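Local coordinates for protein muconate cycloisomerase (Azorhizobium caulinodans, PDB 3MY9) that belongs to the enolase superfamily, joining an N-terminal alpha/beta capping domain to a TIM-barrel domain that binds magnesium, at residues Ile11-Val16 with Tyr74-Ile79; Phe165-Gly170 with Arg179-Met184; Lys172-Glu177 with Arg212-Phe217. All blocks are in the same frame, centred on the assembly; numbering follows the deposited sequence.

From the N terminus, contact 1 closes first: strand 8-21 meets helix 64-79 after a span that includes strands 35-44 and 49-54, segments 11-16 and 74-79 both lying within the N-terminal family region. The chain then enters the barrel domain, where contact 2 closes a short return from strand 164-168 to helix 174-188. Contact 3 crosses it, because its first segment, 172-177, lies between the two segments of contact 2 while its second, 212-217, lies beyond both. Contacts 2 and 3 share helix 174-188, have centres about 8 Å apart and touch where G170 N meets E177 OE1 at 2.7 Å. Contact 1 lies across the chain's centre, about 44 Å from contact 2 between centres.

Contact 1: residues Ile11-Val16 with Tyr74-Ile79; sequences IRIFLV and YLRPLI
I11 and I13, alternate residues of the strand, both turn toward the helix: I11 meets R76 and I79, I13 meets R76. I11 does so with two branches. Its CG1 lies over one face of the R76 guanidinium, 3.9 Å from R76 NH1, while its CG2 packs on I79 CG2 at 4.0 Å. The fork depends on chi1 of 66°, which wedges CG1 between backbone N and carbonyl carbon and leaves CG2 for I79. From I13 the terminal CD1 approaches R76 NH2 obliquely, at 4.1 Å.

Going outward, R76 reaches the strand because its CG lies trans to the backbone N and the chain then bends at chi3 (-71°), bringing the guanidinium to I11 CG1 and near I13 CD1. D72, one turn earlier on the helix, forms a salt bridge through OD1 to R76 NH2, which probably limits the rotation of the group. I13 also touches D72, F68 and L71. I79 is backed by M94 of helix 87-97 and V108 of helix 102-120, and I11 by V42 of the neighbouring strand. The helix is kinked near P77, where L75 O takes two backbone bonds, from L78 N at 2.9 Å and I79 N at 3.0 Å.

The axes of the two segments come within 10.8 Å at their closest, at an angle of 154°, roughly antiparallel. No hydrogen bond joins the segments. The contact is mainly van der Waals, with a flat guanidinium face against I11 CG1, though the cation may polarise nearby carbons; its charge is balanced within the helix by D72, not by the strand.

Contact 2: residues Phe165-Gly170 with Arg179-Met184; sequences FKMKTG and RILETM
M167 points from the strand toward the helix and makes the contact with I180 and L181 by its last two atoms. CB carries CG opposite the backbone N (chi1 -167°), and the chain stays extended beyond CG, which projects the thioether to the helix surface. There SD touches both side chains, which approach it roughly at right angles to each other, 3.7 Å from L181 CD2 and 4.0 Å from I180 CG2. The terminal CE goes on to I180 alone, meeting I180 CG2 at 3.5 Å, closer than usual carbon-carbon contact, and I180 CB at 4.0 Å. All three residues are buried and no polar bond crosses the segments, so the packing is purely apolar and locally tight.

The surroundings extend it: L181 also rests on L194 and L196 of strand 193-197, and I180 on F147 of helix 147-157. On the helix, T183 OG1 bonds R179 O at 2.9 Å, from the opposite face to T183 N. One residue before M167, K166 forms salt bridges to D197, E326 and the magnesium ligand E223. This alternation, one residue toward the metal site and the next toward the helix, is that of a TIM barrel, here in the beta-alpha-beta unit 164-168, 174-188, 193-197.

Contact 3: residues Lys172-Glu177 with Arg212-Phe217; sequences KPHAEE and RDVDAF
The imidazole of H174 and the carboxylate of D213 are nearly coplanar, 18° apart, and across this contact the ring is met at its edge. H174 NE2 donates to D213 OD2 over 2.6 Å with an N-H...O angle of 158°. The acceptor lies in the ring plane and uses its anti lone pair, on the side away from OD1. D213 CB also lies in that plane, 3.4 Å from H174 NE2, and V214 CG1 touches the edge near H174 CE1 at 4.2 Å. The ring spans the gap between the helices because chi1 of -176° swings it away from its own backbone N.

Behind H174 the start of helix 174-188 is organised by E177. Its OE2 accepts K172 N at 3.0 Å from above the carboxylate plane and also takes V171 N, while OE1 takes G170 N, so one carboxylate gathers the preceding turn. P173 occupies the N-cap position. Next to D213 in sequence, V214 packs on L181, and D213 OD1 forms a salt bridge to R218 of a neighbouring subunit.

With an arginine on one oxygen and a histidine N-H on the other, D213 is probably held as an anion. The carboxylate's charge may favour protonated H174, an effect the arginine would weaken. The bond thus couples two barrel helices to a subunit interface.

Contact 1: residues Ile11-Val16 with Tyr74-Ile79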
ATOM      1  N   ILE A  11      41.646  -0.641 -34.400  1.00 85.47           N
ATOM      2  CA  ILE A  11      41.005  -1.905 -34.087  1.00 84.84           C
ATOM      3  C   ILE A  11      40.976  -2.822 -35.306  1.00 87.64           C
ATOM      4  O   ILE A  11      41.138  -2.375 -36.447  1.00 90.48           O
ATOM      5  CB  ILE A  11      39.572  -1.716 -33.531  1.00 82.97           C
ATOM      6  CG1 ILE A  11      38.629  -1.140 -34.590  1.00 84.75           C
ATOM      7  CG2 ILE A  11      39.599  -0.827 -32.286  1.00 81.29           C
ATOM      8  CD1 ILE A  11      37.207  -0.976 -34.102  1.00 83.21           C
ATOM      9  N   ARG A  12      40.827  -4.110 -35.023  1.00 87.41           N
ATOM     10  CA  ARG A  12      40.462  -5.119 -36.001  1.00 90.05           C
ATOM     11  C   ARG A  12      39.281  -5.891 -35.430  1.00 88.41           C
ATOM     12  O   ARG A  12      39.319  -6.331 -34.277  1.00 85.95           O
ATOM     13  CB  ARG A  12      41.608  -6.098 -36.242  1.00 91.51           C
ATOM     14  CG  ARG A  12      42.942  -5.481 -36.614  1.00 94.05           C
ATOM     15  CD  ARG A  12      43.773  -6.488 -37.388  1.00 98.45           C
ATOM     16  NE  ARG A  12      45.213  -6.244 -37.300  1.00101.12           N
ATOM     17  CZ  ARG A  12      46.091  -6.989 -36.616  1.00101.68           C
ATOM     18  NH1 ARG A  12      45.712  -8.063 -35.918  1.00 99.00           N
ATOM     19  NH2 ARG A  12      47.384  -6.653 -36.641  1.00103.25           N
ATOM     20  N   ILE A  13      38.226  -6.033 -36.223  1.00 90.05           N
ATOM     21  CA  ILE A  13      37.069  -6.826 -35.835  1.00 89.13           C
ATOM     22  C   ILE A  13      37.110  -8.105 -36.665  1.00 91.37           C
ATOM     23  O   ILE A  13      37.267  -8.046 -37.894  1.00 93.93           O
ATOM     24  CB  ILE A  13      35.757  -6.071 -36.099  1.00 89.53           C
ATOM     25  CG1 ILE A  13      35.769  -4.713 -35.386  1.00 88.71           C
ATOM     26  CG2 ILE A  13      34.557  -6.901 -35.640  1.00 87.91           C
ATOM     27  CD1 ILE A  13      34.777  -3.717 -35.947  1.00 90.73           C
ATOM     28  N   PHE A  14      36.995  -9.252 -35.993  1.00 89.96           N
ATOM     29  CA  PHE A  14      37.050 -10.553 -36.657  1.00 91.82           C
ATOM     30  C   PHE A  14      35.753 -11.306 -36.450  1.00 91.47           C
ATOM     31  O   PHE A  14      35.300 -11.465 -35.308  1.00 88.74           O
ATOM     32  CB  PHE A  14      38.183 -11.403 -36.090  1.00 91.11           C
ATOM     33  CG  PHE A  14      39.547 -10.836 -36.317  1.00 91.79           C
ATOM     34  CD1 PHE A  14      40.293 -11.214 -37.425  1.00 94.83           C
ATOM     35  CD2 PHE A  14      40.102  -9.940 -35.419  1.00 89.54           C
ATOM     36  CE1 PHE A  14      41.560 -10.711 -37.631  1.00 95.12           C
ATOM     37  CE2 PHE A  14      41.375  -9.424 -35.628  1.00 90.64           C
ATOM     38  CZ  PHE A  14      42.102  -9.816 -36.732  1.00 93.02           C
ATOM     39  N   LEU A  15      35.150 -11.759 -37.542  1.00 94.38           N
ATOM     40  CA  LEU A  15      34.074 -12.739 -37.464  1.00 94.88           C
ATOM     41  C   LEU A  15      34.763 -14.083 -37.660  1.00 96.44           C
ATOM     42  O   LEU A  15      35.380 -14.310 -38.708  1.00 99.19           O
ATOM     43  CB  LEU A  15      33.008 -12.494 -38.542  1.00 97.28           C
ATOM     44  CG  LEU A  15      31.640 -13.162 -38.323  1.00 96.91           C
ATOM     45  CD1 LEU A  15      30.644 -12.806 -39.435  1.00 99.43           C
ATOM     46  CD2 LEU A  15      31.792 -14.666 -38.219  1.00 98.01           C
ATOM     47  N   VAL A  16      34.683 -14.954 -36.653  1.00 94.63           N
ATOM     48  CA  VAL A  16      35.320 -16.274 -36.719  1.00 96.25           C
ATOM     49  C   VAL A  16      34.299 -17.381 -36.549  1.00 96.41           C
ATOM     50  O   VAL A  16      33.266 -17.195 -35.904  1.00 94.30           O
ATOM     51  CB  VAL A  16      36.401 -16.466 -35.629  1.00 94.37           C
ATOM     52  CG1 VAL A  16      37.493 -15.442 -35.781  1.00 95.16           C
ATOM     53  CG2 VAL A  16      35.792 -16.391 -34.239  1.00 90.63           C
ATOM     54  N   TYR A  74      28.964   1.716 -36.065  1.00 92.87           N
ATOM     55  CA  TYR A  74      28.429   2.608 -35.034  1.00 90.81           C
ATOM     56  C   TYR A  74      29.491   3.010 -33.988  1.00 88.35           C
ATOM     57  O   TYR A  74      29.695   4.204 -33.733  1.00 88.66           O
ATOM     58  CB  TYR A  74      27.208   1.985 -34.359  1.00 89.09           C
ATOM     59  N   LEU A  75      30.183   2.023 -33.414  1.00 85.82           N
ATOM     60  CA  LEU A  75      31.094   2.263 -32.282  1.00 82.96           C
ATOM     61  C   LEU A  75      32.536   2.650 -32.678  1.00 83.32           C
ATOM     62  O   LEU A  75      33.232   3.300 -31.901  1.00 81.91           O
ATOM     63  CB  LEU A  75      31.100   1.046 -31.350  1.00 80.62           C
ATOM     64  CG  LEU A  75      29.753   0.647 -30.720  1.00 79.38           C
ATOM     65  CD1 LEU A  75      29.873  -0.594 -29.836  1.00 77.44           C
ATOM     66  CD2 LEU A  75      29.161   1.792 -29.903  1.00 78.95           C
ATOM     67  N   ARG A  76      32.971   2.287 -33.881  1.00 84.99           N
ATOM     68  CA  ARG A  76      34.356   2.549 -34.333  1.00 85.76           C
ATOM     69  C   ARG A  76      34.878   3.996 -34.126  1.00 85.81           C
ATOM     70  O   ARG A  76      36.006   4.174 -33.651  1.00 84.69           O
ATOM     71  CB  ARG A  76      34.528   2.136 -35.803  1.00 88.77           C
ATOM     72  CG  ARG A  76      35.917   2.394 -36.390  1.00 90.85           C
ATOM     73  CD  ARG A  76      35.929   2.199 -37.896  1.00 94.74           C
ATOM     74  NE  ARG A  76      35.792   0.793 -38.273  1.00 94.79           N
ATOM     75  CZ  ARG A  76      36.804  -0.067 -38.394  1.00 94.88           C
ATOM     76  NH1 ARG A  76      38.062   0.304 -38.157  1.00 93.99           N
ATOM     77  NH2 ARG A  76      36.552  -1.320 -38.756  1.00 95.46           N
ATOM     78  N   PRO A  77      34.078   5.025 -34.492  1.00 86.73           N
ATOM     79  CA  PRO A  77      34.515   6.414 -34.286  1.00 87.17           C
ATOM     80  C   PRO A  77      34.523   6.884 -32.823  1.00 84.28           C
ATOM     81  O   PRO A  77      35.088   7.941 -32.523  1.00 84.40           O
ATOM     82  CB  PRO A  77      33.498   7.239 -35.094  1.00 89.73           C
ATOM     83  CG  PRO A  77      32.612   6.255 -35.796  1.00 90.58           C
ATOM     84  CD  PRO A  77      32.741   4.960 -35.107  1.00 88.10           C
ATOM     85  N   LEU A  78      33.874   6.128 -31.939  1.00 81.54           N
ATOM     86  CA  LEU A  78      33.934   6.387 -30.508  1.00 78.89           C
ATOM     87  C   LEU A  78      35.202   5.758 -29.915  1.00 77.16           C
ATOM     88  O   LEU A  78      35.887   6.407 -29.113  1.00 76.35           O
ATOM     89  CB  LEU A  78      32.677   5.858 -29.807  1.00 77.29           C
ATOM     90  CG  LEU A  78      31.339   6.359 -30.375  1.00 79.34           C
ATOM     91  CD1 LEU A  78      30.168   5.938 -29.500  1.00 77.44           C
ATOM     92  CD2 LEU A  78      31.340   7.888 -30.568  1.00 81.67           C
ATOM     93  N   ILE A  79      35.520   4.519 -30.325  1.00 76.37           N
ATOM     94  CA  ILE A  79      36.724   3.810 -29.828  1.00 74.51           C
ATOM     95  C   ILE A  79      37.994   4.559 -30.223  1.00 75.04           C
ATOM     96  O   ILE A  79      38.883   4.781 -29.396  1.00 73.46           O
ATOM     97  CB  ILE A  79      36.901   2.345 -30.384  1.00 74.69           C
ATOM     98  CG1 ILE A  79      35.591   1.564 -30.455  1.00 74.68           C
ATOM     99  CG2 ILE A  79      37.887   1.569 -29.525  1.00 72.35           C
ATOM    100  CD1 ILE A  79      34.776   1.624 -29.218  1.00 72.97           C
TER

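Contact 2: residues Phe165-Gly170 with Arg179-Met184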
ATOM      1  N   PHE A 165      25.562 -28.895  -8.188  1.00 42.76           N
ATOM      2  CA  PHE A 165      24.816 -29.536  -9.246  1.00 42.72           C
ATOM      3  C   PHE A 165      23.522 -28.796  -9.539  1.00 42.23           C
ATOM      4  O   PHE A 165      22.833 -28.346  -8.617  1.00 40.72           O
ATOM      5  CB  PHE A 165      24.510 -30.963  -8.838  1.00 44.26           C
ATOM      6  CG  PHE A 165      25.735 -31.806  -8.724  1.00 45.88           C
ATOM      7  CD1 PHE A 165      26.190 -32.535  -9.817  1.00 48.06           C
ATOM      8  CD2 PHE A 165      26.485 -31.798  -7.554  1.00 46.78           C
ATOM      9  CE1 PHE A 165      27.371 -33.275  -9.740  1.00 50.40           C
ATOM     10  CE2 PHE A 165      27.673 -32.544  -7.457  1.00 47.95           C
ATOM     11  CZ  PHE A 165      28.112 -33.274  -8.558  1.00 50.57           C
ATOM     12  N   LYS A 166      23.198 -28.635 -10.817  1.00 42.63           N
ATOM     13  CA  LYS A 166      21.908 -28.057 -11.176  1.00 42.02           C
ATOM     14  C   LYS A 166      21.041 -29.018 -11.987  1.00 42.26           C
ATOM     15  O   LYS A 166      21.415 -29.399 -13.074  1.00 43.46           O
ATOM     16  CB  LYS A 166      22.092 -26.769 -11.951  1.00 41.48           C
ATOM     17  CG  LYS A 166      20.787 -25.983 -12.034  1.00 43.55           C
ATOM     18  CD  LYS A 166      20.839 -25.030 -13.230  1.00 47.82           C
ATOM     19  CE  LYS A 166      21.072 -23.638 -12.839  1.00 47.25           C
ATOM     20  NZ  LYS A 166      21.177 -22.888 -14.147  1.00 50.06           N
ATOM     21  N   MET A 167      19.871 -29.392 -11.462  1.00 41.44           N
ATOM     22  CA  MET A 167      19.003 -30.362 -12.133  1.00 42.39           C
ATOM     23  C   MET A 167      18.019 -29.558 -12.979  1.00 41.38           C
ATOM     24  O   MET A 167      17.357 -28.660 -12.477  1.00 38.01           O
ATOM     25  CB  MET A 167      18.255 -31.261 -11.109  1.00 41.92           C
ATOM     26  CG  MET A 167      17.546 -32.553 -11.688  1.00 45.25           C
ATOM     27  SD  MET A 167      16.362 -33.278 -10.484  1.00 40.54           S
ATOM     28  CE  MET A 167      15.406 -34.307 -11.595  1.00 47.76           C
ATOM     29  N   LYS A 168      17.948 -29.888 -14.265  1.00 42.31           N
ATOM     30  CA  LYS A 168      16.891 -29.417 -15.112  1.00 43.99           C
ATOM     31  C   LYS A 168      15.585 -30.121 -14.714  1.00 43.93           C
ATOM     32  O   LYS A 168      15.512 -31.347 -14.616  1.00 44.60           O
ATOM     33  CB  LYS A 168      17.252 -29.703 -16.557  1.00 46.89           C
ATOM     34  CG  LYS A 168      16.469 -28.962 -17.591  1.00 50.77           C
ATOM     35  CD  LYS A 168      17.130 -29.201 -18.977  1.00 57.34           C
ATOM     36  CE  LYS A 168      16.137 -29.179 -20.132  1.00 60.69           C
ATOM     37  NZ  LYS A 168      16.443 -30.227 -21.192  1.00 63.79           N
ATOM     38  N   THR A 169      14.549 -29.342 -14.442  1.00 43.43           N
ATOM     39  CA  THR A 169      13.306 -29.913 -13.951  1.00 43.21           C
ATOM     40  C   THR A 169      12.174 -29.421 -14.834  1.00 44.17           C
ATOM     41  O   THR A 169      12.345 -28.471 -15.593  1.00 44.59           O
ATOM     42  CB  THR A 169      13.033 -29.457 -12.494  1.00 41.96           C
ATOM     43  OG1 THR A 169      13.247 -28.061 -12.406  1.00 41.03           O
ATOM     44  CG2 THR A 169      13.929 -30.149 -11.485  1.00 39.50           C
ATOM     45  N   GLY A 170      11.005 -30.043 -14.688  1.00 44.67           N
ATOM     46  CA  GLY A 170       9.857 -29.732 -15.494  1.00 45.24           C
ATOM     47  C   GLY A 170       9.992 -30.298 -16.893  1.00 47.84           C
ATOM     48  O   GLY A 170       9.368 -29.776 -17.809  1.00 48.55           O
ATOM     49  N   ARG A 179      11.064 -38.792  -7.586  1.00 46.29           N
ATOM     50  CA  ARG A 179      11.817 -40.018  -7.270  1.00 48.32           C
ATOM     51  C   ARG A 179      13.325 -39.808  -7.495  1.00 48.28           C
ATOM     52  O   ARG A 179      14.163 -40.310  -6.748  1.00 48.70           O
ATOM     53  CB  ARG A 179      11.342 -41.207  -8.142  1.00 50.31           C
ATOM     54  CG  ARG A 179       9.906 -41.661  -7.857  1.00 52.63           C
ATOM     55  CD  ARG A 179       9.575 -43.049  -8.487  1.00 57.18           C
ATOM     56  NE  ARG A 179       9.601 -43.033  -9.956  1.00 60.75           N
ATOM     57  CZ  ARG A 179       8.593 -42.649 -10.752  1.00 62.61           C
ATOM     58  NH1 ARG A 179       7.432 -42.228 -10.244  1.00 62.89           N
ATOM     59  NH2 ARG A 179       8.750 -42.674 -12.074  1.00 63.12           N
ATOM     60  N   ILE A 180      13.661 -39.081  -8.550  1.00 48.18           N
ATOM     61  CA  ILE A 180      15.055 -38.694  -8.799  1.00 48.48           C
ATOM     62  C   ILE A 180      15.615 -37.859  -7.650  1.00 47.17           C
ATOM     63  O   ILE A 180      16.676 -38.159  -7.137  1.00 48.67           O
ATOM     64  CB  ILE A 180      15.227 -37.992 -10.167  1.00 48.24           C
ATOM     65  CG1 ILE A 180      15.169 -39.046 -11.292  1.00 51.26           C
ATOM     66  CG2 ILE A 180      16.591 -37.268 -10.264  1.00 48.71           C
ATOM     67  CD1 ILE A 180      15.010 -38.480 -12.682  1.00 50.45           C
ATOM     68  N   LEU A 181      14.878 -36.858  -7.204  1.00 46.10           N
ATOM     69  CA  LEU A 181      15.353 -36.005  -6.112  1.00 45.26           C
ATOM     70  C   LEU A 181      15.492 -36.813  -4.842  1.00 46.75           C
ATOM     71  O   LEU A 181      16.430 -36.598  -4.075  1.00 47.21           O
ATOM     72  CB  LEU A 181      14.409 -34.837  -5.864  1.00 42.43           C
ATOM     73  CG  LEU A 181      14.407 -33.717  -6.918  1.00 41.95           C
ATOM     74  CD1 LEU A 181      13.147 -32.890  -6.769  1.00 35.77           C
ATOM     75  CD2 LEU A 181      15.699 -32.838  -6.866  1.00 38.51           C
ATOM     76  N   GLU A 182      14.559 -37.737  -4.624  1.00 47.75           N
ATOM     77  CA  GLU A 182      14.619 -38.613  -3.464  1.00 50.72           C
ATOM     78  C   GLU A 182      15.872 -39.472  -3.491  1.00 51.86           C
ATOM     79  O   GLU A 182      16.506 -39.633  -2.461  1.00 52.81           O
ATOM     80  CB  GLU A 182      13.396 -39.545  -3.371  1.00 52.08           C
ATOM     81  CG  GLU A 182      13.147 -40.063  -1.943  1.00 57.34           C
ATOM     82  CD  GLU A 182      12.453 -39.011  -1.045  1.00 61.11           C
ATOM     83  OE1 GLU A 182      11.229 -38.734  -1.247  1.00 64.34           O
ATOM     84  OE2 GLU A 182      13.135 -38.457  -0.136  1.00 63.86           O
ATOM     85  N   THR A 183      16.201 -40.042  -4.652  1.00 52.50           N
ATOM     86  CA  THR A 183      17.407 -40.873  -4.775  1.00 54.77           C
ATOM     87  C   THR A 183      18.658 -40.036  -4.524  1.00 54.12           C
ATOM     88  O   THR A 183      19.562 -40.477  -3.836  1.00 55.35           O
ATOM     89  CB  THR A 183      17.521 -41.537  -6.168  1.00 55.88           C
ATOM     90  OG1 THR A 183      16.324 -42.265  -6.466  1.00 56.77           O
ATOM     91  CG2 THR A 183      18.739 -42.449  -6.249  1.00 58.17           C
ATOM     92  N   MET A 184      18.691 -38.824  -5.066  1.00 52.58           N
ATOM     93  CA  MET A 184      19.835 -37.919  -4.870  1.00 52.45           C
ATOM     94  C   MET A 184      20.035 -37.503  -3.415  1.00 51.97           C
ATOM     95  O   MET A 184      21.161 -37.505  -2.925  1.00 52.48           O
ATOM     96  CB  MET A 184      19.704 -36.655  -5.728  1.00 50.53           C
ATOM     97  CG  MET A 184      20.233 -36.781  -7.164  1.00 52.97           C
ATOM     98  SD  MET A 184      19.837 -35.293  -8.108  1.00 53.81           S
ATOM     99  CE  MET A 184      20.233 -35.715  -9.762  1.00 57.37           C
TER

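Contact 3: residues Lys172-Glu177 with Arg212-Phe217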
ATOM      1  N   LYS A 172      10.693 -34.172 -17.288  1.00 53.32           N
ATOM      2  CA  LYS A 172      10.120 -35.500 -17.136  1.00 54.33           C
ATOM      3  C   LYS A 172       8.871 -35.391 -16.277  1.00 52.56           C
ATOM      4  O   LYS A 172       8.698 -34.390 -15.562  1.00 51.01           O
ATOM      5  CB  LYS A 172      11.141 -36.437 -16.498  1.00 54.94           C
ATOM      6  CG  LYS A 172      12.491 -36.449 -17.221  1.00 57.97           C
ATOM      7  CD  LYS A 172      13.479 -37.423 -16.583  1.00 59.92           C
ATOM      8  CE  LYS A 172      14.922 -36.944 -16.812  1.00 61.23           C
ATOM      9  NZ  LYS A 172      15.940 -38.025 -16.705  1.00 62.63           N
ATOM     10  N   PRO A 173       7.998 -36.415 -16.316  1.00 53.19           N
ATOM     11  CA  PRO A 173       6.812 -36.318 -15.479  1.00 52.26           C
ATOM     12  C   PRO A 173       7.171 -36.007 -14.005  1.00 49.66           C
ATOM     13  O   PRO A 173       8.150 -36.534 -13.456  1.00 49.93           O
ATOM     14  CB  PRO A 173       6.166 -37.708 -15.605  1.00 54.10           C
ATOM     15  CG  PRO A 173       6.802 -38.352 -16.794  1.00 56.12           C
ATOM     16  CD  PRO A 173       8.177 -37.773 -16.855  1.00 55.44           C
ATOM     17  N   HIS A 174       6.393 -35.145 -13.394  1.00 47.39           N
ATOM     18  CA  HIS A 174       6.697 -34.660 -12.049  1.00 45.82           C
ATOM     19  C   HIS A 174       7.042 -35.779 -11.063  1.00 46.07           C
ATOM     20  O   HIS A 174       8.040 -35.682 -10.346  1.00 44.38           O
ATOM     21  CB  HIS A 174       5.505 -33.857 -11.543  1.00 44.83           C
ATOM     22  CG  HIS A 174       5.717 -33.215 -10.210  1.00 42.01           C
ATOM     23  ND1 HIS A 174       6.786 -32.385  -9.940  1.00 37.79           N
ATOM     24  CD2 HIS A 174       4.960 -33.239  -9.085  1.00 38.64           C
ATOM     25  CE1 HIS A 174       6.680 -31.932  -8.706  1.00 37.49           C
ATOM     26  NE2 HIS A 174       5.587 -32.443  -8.162  1.00 38.67           N
ATOM     27  N   ALA A 175       6.228 -36.842 -11.043  1.00 46.82           N
ATOM     28  CA  ALA A 175       6.481 -38.002 -10.180  1.00 47.73           C
ATOM     29  C   ALA A 175       7.890 -38.566 -10.351  1.00 49.34           C
ATOM     30  O   ALA A 175       8.560 -38.897  -9.361  1.00 50.16           O
ATOM     31  CB  ALA A 175       5.431 -39.131 -10.442  1.00 49.05           C
ATOM     32  N   GLU A 176       8.332 -38.694 -11.602  1.00 50.47           N
ATOM     33  CA  GLU A 176       9.672 -39.217 -11.890  1.00 51.97           C
ATOM     34  C   GLU A 176      10.743 -38.260 -11.376  1.00 50.06           C
ATOM     35  O   GLU A 176      11.728 -38.692 -10.806  1.00 50.06           O
ATOM     36  CB  GLU A 176       9.865 -39.493 -13.393  1.00 54.22           C
ATOM     37  CG  GLU A 176      11.223 -40.176 -13.757  1.00 58.49           C
ATOM     38  CD  GLU A 176      11.312 -40.623 -15.216  1.00 64.85           C
ATOM     39  OE1 GLU A 176      10.338 -40.397 -15.983  1.00 69.15           O
ATOM     40  OE2 GLU A 176      12.356 -41.216 -15.593  1.00 69.04           O
ATOM     41  N   GLU A 177      10.526 -36.956 -11.538  1.00 48.38           N
ATOM     42  CA  GLU A 177      11.491 -35.978 -11.051  1.00 46.38           C
ATOM     43  C   GLU A 177      11.581 -36.028  -9.517  1.00 44.97           C
ATOM     44  O   GLU A 177      12.669 -35.864  -8.959  1.00 44.21           O
ATOM     45  CB  GLU A 177      11.164 -34.582 -11.591  1.00 45.50           C
ATOM     46  CG  GLU A 177      11.306 -34.555 -13.131  1.00 48.97           C
ATOM     47  CD  GLU A 177      11.248 -33.174 -13.759  1.00 49.13           C
ATOM     48  OE1 GLU A 177      10.564 -32.272 -13.214  1.00 48.47           O
ATOM     49  OE2 GLU A 177      11.870 -33.016 -14.841  1.00 50.34           O
ATOM     50  N   ARG A 212       6.132 -26.562  -4.478  1.00 33.69           N
ATOM     51  CA  ARG A 212       6.059 -27.000  -3.101  1.00 34.24           C
ATOM     52  C   ARG A 212       6.593 -28.405  -2.943  1.00 34.51           C
ATOM     53  O   ARG A 212       7.303 -28.683  -1.933  1.00 34.57           O
ATOM     54  CB  ARG A 212       4.651 -26.875  -2.498  1.00 34.60           C
ATOM     55  CG  ARG A 212       4.621 -27.138  -0.961  1.00 35.67           C
ATOM     56  CD  ARG A 212       3.174 -27.009  -0.410  1.00 35.95           C
ATOM     57  NE  ARG A 212       2.647 -25.669  -0.666  1.00 34.29           N
ATOM     58  CZ  ARG A 212       2.930 -24.591   0.047  1.00 34.03           C
ATOM     59  NH1 ARG A 212       3.718 -24.670   1.112  1.00 34.99           N
ATOM     60  NH2 ARG A 212       2.363 -23.426  -0.268  1.00 34.85           N
ATOM     61  N   ASP A 213       6.329 -29.272  -3.925  1.00 33.64           N
ATOM     62  CA  ASP A 213       6.856 -30.627  -3.871  1.00 34.67           C
ATOM     63  C   ASP A 213       8.411 -30.636  -3.891  1.00 34.25           C
ATOM     64  O   ASP A 213       9.058 -31.387  -3.139  1.00 34.88           O
ATOM     65  CB  ASP A 213       6.338 -31.465  -5.041  1.00 36.25           C
ATOM     66  CG  ASP A 213       4.838 -31.832  -4.924  1.00 36.89           C
ATOM     67  OD1 ASP A 213       4.232 -31.647  -3.848  1.00 35.58           O
ATOM     68  OD2 ASP A 213       4.274 -32.284  -5.945  1.00 34.92           O
ATOM     69  N   VAL A 214       9.022 -29.819  -4.750  1.00 32.65           N
ATOM     70  CA  VAL A 214      10.480 -29.883  -4.888  1.00 32.32           C
ATOM     71  C   VAL A 214      11.153 -29.061  -3.768  1.00 32.42           C
ATOM     72  O   VAL A 214      12.273 -29.349  -3.369  1.00 32.57           O
ATOM     73  CB  VAL A 214      10.969 -29.475  -6.276  1.00 31.69           C
ATOM     74  CG1 VAL A 214      10.340 -30.386  -7.382  1.00 34.08           C
ATOM     75  CG2 VAL A 214      10.742 -28.039  -6.515  1.00 29.10           C
ATOM     76  N   ASP A 215      10.424 -28.091  -3.215  1.00 32.48           N
ATOM     77  CA  ASP A 215      10.871 -27.356  -2.028  1.00 32.93           C
ATOM     78  C   ASP A 215      11.145 -28.258  -0.810  1.00 33.75           C
ATOM     79  O   ASP A 215      11.977 -27.897   0.023  1.00 34.02           O
ATOM     80  CB  ASP A 215       9.891 -26.212  -1.681  1.00 32.53           C
ATOM     81  CG  ASP A 215      10.139 -25.613  -0.275  1.00 34.90           C
ATOM     82  OD1 ASP A 215      10.981 -24.669  -0.131  1.00 34.15           O
ATOM     83  OD2 ASP A 215       9.479 -26.085   0.688  1.00 35.95           O
ATOM     84  N   ALA A 216      10.531 -29.445  -0.734  1.00 34.44           N
ATOM     85  CA  ALA A 216      10.744 -30.370   0.416  1.00 35.97           C
ATOM     86  C   ALA A 216      12.138 -30.980   0.409  1.00 37.24           C
ATOM     87  O   ALA A 216      12.619 -31.467   1.446  1.00 38.86           O
ATOM     88  CB  ALA A 216       9.676 -31.499   0.454  1.00 36.37           C
ATOM     89  N   PHE A 217      12.807 -30.945  -0.748  1.00 37.13           N
ATOM     90  CA  PHE A 217      14.163 -31.458  -0.858  1.00 37.25           C
ATOM     91  C   PHE A 217      15.216 -30.389  -0.576  1.00 37.61           C
ATOM     92  O   PHE A 217      16.432 -30.639  -0.694  1.00 37.18           O
ATOM     93  CB  PHE A 217      14.327 -32.050  -2.248  1.00 38.62           C
ATOM     94  CG  PHE A 217      13.443 -33.247  -2.471  1.00 38.64           C
ATOM     95  CD1 PHE A 217      13.851 -34.502  -2.053  1.00 42.58           C
ATOM     96  CD2 PHE A 217      12.187 -33.107  -3.004  1.00 39.09           C
ATOM     97  CE1 PHE A 217      13.021 -35.608  -2.214  1.00 43.80           C
ATOM     98  CE2 PHE A 217      11.352 -34.202  -3.179  1.00 42.06           C
ATOM     99  CZ  PHE A 217      11.771 -35.453  -2.780  1.00 43.59           C
TER